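Local coordinates for protein dephospho-CoA kinase (Legionella pneumophila subsp. pneumophila, PDB 4TTR) that probably catalyses the last step of coenzyme A biosynthesis, the ATP-dependent phosphorylation of the 3'-hydroxyl of dephospho-CoA, at residues V19-N24 / L123-L128. Sequence-based numbering, arbitrary orientation.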
loop_
_atom_site.group_PDB
_atom_site.type_symbol
_atom_site.label_atom_id
_atom_site.label_comp_id
_atom_site.label_asym_id
_atom_site.label_seq_id
_atom_site.Cartn_x
_atom_site.Cartn_y
_atom_site.Cartn_z
ATOM N N VAL A 19 7.867 8.216 -5.903
ATOM C CA VAL A 19 8.399 7.161 -5.059
ATOM C C VAL A 19 7.257 6.246 -4.642
ATOM O O VAL A 19 6.288 6.690 -4.031
ATOM C CB VAL A 19 9.093 7.737 -3.809
ATOM C CG1 VAL A 19 9.551 6.623 -2.879
ATOM C CG2 VAL A 19 10.258 8.623 -4.216
ATOM N N GLY A 20 7.377 4.966 -4.975
ATOM C CA GLY A 20 6.395 3.985 -4.559
ATOM C C GLY A 20 6.613 3.584 -3.116
ATOM O O GLY A 20 7.714 3.185 -2.744
ATOM N N LEU A 21 5.568 3.705 -2.303
ATOM C CA LEU A 21 5.617 3.287 -0.906
ATOM C C LEU A 21 4.928 1.937 -0.718
ATOM O O LEU A 21 3.730 1.796 -0.969
ATOM C CB LEU A 21 4.965 4.340 -0.006
ATOM C CG LEU A 21 4.790 3.951 1.467
ATOM C CD1 LEU A 21 6.130 3.690 2.124
ATOM C CD2 LEU A 21 4.029 5.023 2.222
ATOM N N THR A 22 5.703 0.950 -0.286
ATOM C CA THR A 22 5.185 -0.381 0.001
ATOM C C THR A 22 5.578 -0.782 1.412
ATOM O O THR A 22 6.472 -0.190 2.010
ATOM C CB THR A 22 5.719 -1.437 -0.988
ATOM O OG1 THR A 22 7.145 -1.539 -0.874
ATOM C CG2 THR A 22 5.359 -1.070 -2.404
ATOM N N GLY A 23 4.912 -1.796 1.943
ATOM C CA GLY A 23 5.256 -2.294 3.257
ATOM C C GLY A 23 4.682 -3.668 3.496
ATOM O O GLY A 23 3.614 -3.994 2.977
ATOM N N ASN A 24 5.387 -4.480 4.278
ATOM C CA ASN A 24 4.851 -5.774 4.648
ATOM C C ASN A 24 3.807 -5.574 5.738
ATOM O O ASN A 24 3.367 -4.456 6.002
ATOM C CB ASN A 24 5.961 -6.754 5.082
ATOM C CG ASN A 24 6.681 -6.339 6.362
ATOM O OD1 ASN A 24 6.307 -5.386 7.035
ATOM N ND2 ASN A 24 7.726 -7.083 6.707
ATOM N N LEU A 123 4.752 10.801 -3.424
ATOM C CA LEU A 123 4.736 9.477 -2.823
ATOM C C LEU A 123 3.439 8.763 -3.191
ATOM O O LEU A 123 2.356 9.298 -2.985
ATOM C CB LEU A 123 4.878 9.585 -1.307
ATOM C CG LEU A 123 5.280 8.315 -0.566
ATOM C CD1 LEU A 123 6.746 7.991 -0.809
ATOM C CD2 LEU A 123 5.006 8.488 0.912
ATOM N N ILE A 124 3.563 7.566 -3.756
ATOM C CA ILE A 124 2.410 6.758 -4.133
ATOM C C ILE A 124 2.378 5.476 -3.301
ATOM O O ILE A 124 3.208 4.587 -3.486
ATOM C CB ILE A 124 2.436 6.390 -5.634
ATOM C CG1 ILE A 124 2.671 7.636 -6.495
ATOM C CG2 ILE A 124 1.134 5.705 -6.028
ATOM C CD1 ILE A 124 2.844 7.347 -7.975
ATOM N N GLU A 125 1.430 5.396 -2.375
ATOM C CA GLU A 125 1.255 4.195 -1.567
ATOM C C GLU A 125 0.581 3.106 -2.392
ATOM O O GLU A 125 -0.536 3.288 -2.875
ATOM C CB GLU A 125 0.432 4.496 -0.316
ATOM C CG GLU A 125 0.387 3.342 0.675
ATOM C CD GLU A 125 -0.518 3.619 1.860
ATOM O OE1 GLU A 125 -1.447 2.819 2.098
ATOM O OE2 GLU A 125 -0.294 4.629 2.561
ATOM N N ILE A 126 1.273 1.979 -2.540
ATOM C CA ILE A 126 0.846 0.895 -3.415
ATOM C C ILE A 126 0.959 -0.443 -2.673
ATOM O O ILE A 126 1.576 -0.503 -1.609
ATOM C CB ILE A 126 1.688 0.883 -4.711
ATOM C CG1 ILE A 126 3.173 0.715 -4.383
ATOM C CG2 ILE A 126 1.450 2.167 -5.484
ATOM C CD1 ILE A 126 4.098 0.795 -5.585
ATOM N N PRO A 127 0.351 -1.517 -3.214
ATOM C CA PRO A 127 0.416 -2.793 -2.488
ATOM C C PRO A 127 1.797 -3.448 -2.514
ATOM O O PRO A 127 2.602 -3.165 -3.401
ATOM C CB PRO A 127 -0.610 -3.669 -3.219
ATOM C CG PRO A 127 -0.706 -3.090 -4.576
ATOM C CD PRO A 127 -0.515 -1.610 -4.405
ATOM N N LEU A 128 2.047 -4.323 -1.544
ATOM C CA LEU A 128 3.334 -5.002 -1.400
ATOM C C LEU A 128 3.766 -5.711 -2.684
ATOM O O LEU A 128 4.902 -5.552 -3.142
ATOM C CB LEU A 128 3.257 -6.006 -0.247
ATOM C CG LEU A 128 4.462 -6.922 -0.014
ATOM C CD1 LEU A 128 5.692 -6.118 0.381
ATOM C CD2 LEU A 128 4.125 -7.958 1.049
HETATM O O HOH W 1 7.356 -4.001 -2.698
HETATM O O HOH W 2 2.299 -2.124 0.236
#
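Three backbone hydrogen bonds pair V19–L21 with L123–I126 in parallel register. I124 N donates to V19 O at 2.9 Å, L21 N to I124 O at 2.8 Å and I126 N to L21 O at 2.9 Å, each N-H...O angle being at least 171°. The L21 N bond differs in its approach to the acceptor, since the donor stands 42° out of the I124 carbonyl plane.

Beyond L21 the pairing gives way to water. One water donates to I126 O and accepts from G23 N, bridging the diverging backbones; another links T22 OG1 with L128 O. The T22 hydroxyl is also hydrogen-bonded to L142 O.

Apolar contacts lie on both sheet faces. On one, L123 spreads its methyls between two partners: CD1 reaches V19 CG1 at 3.7 Å, and CD2 meets L21 CD2 at 3.8 Å. On the other, I126 CG1 sits between its backbone N and carbonyl carbon (chi1 59°), where it presses on T22 CG2 at 3.4 Å, a tight carbon pair. I126 CD1 continues over G20, 4.1 Å from its CA. Further on, L128 lays CB and CD1 against the G23 carbonyl.

This is the core of a P-loop kinase sheet: strand 18-23 runs into the predicted ATP-binding loop, with strand 122-125 beside it. Strand 140-145 adjoins strand 18-23 across from this pairing, and strand 42-45 borders strand 122-125. Helix 29-38 covers the L21, L123 and E125 face, touching them through A33, F36 and K29.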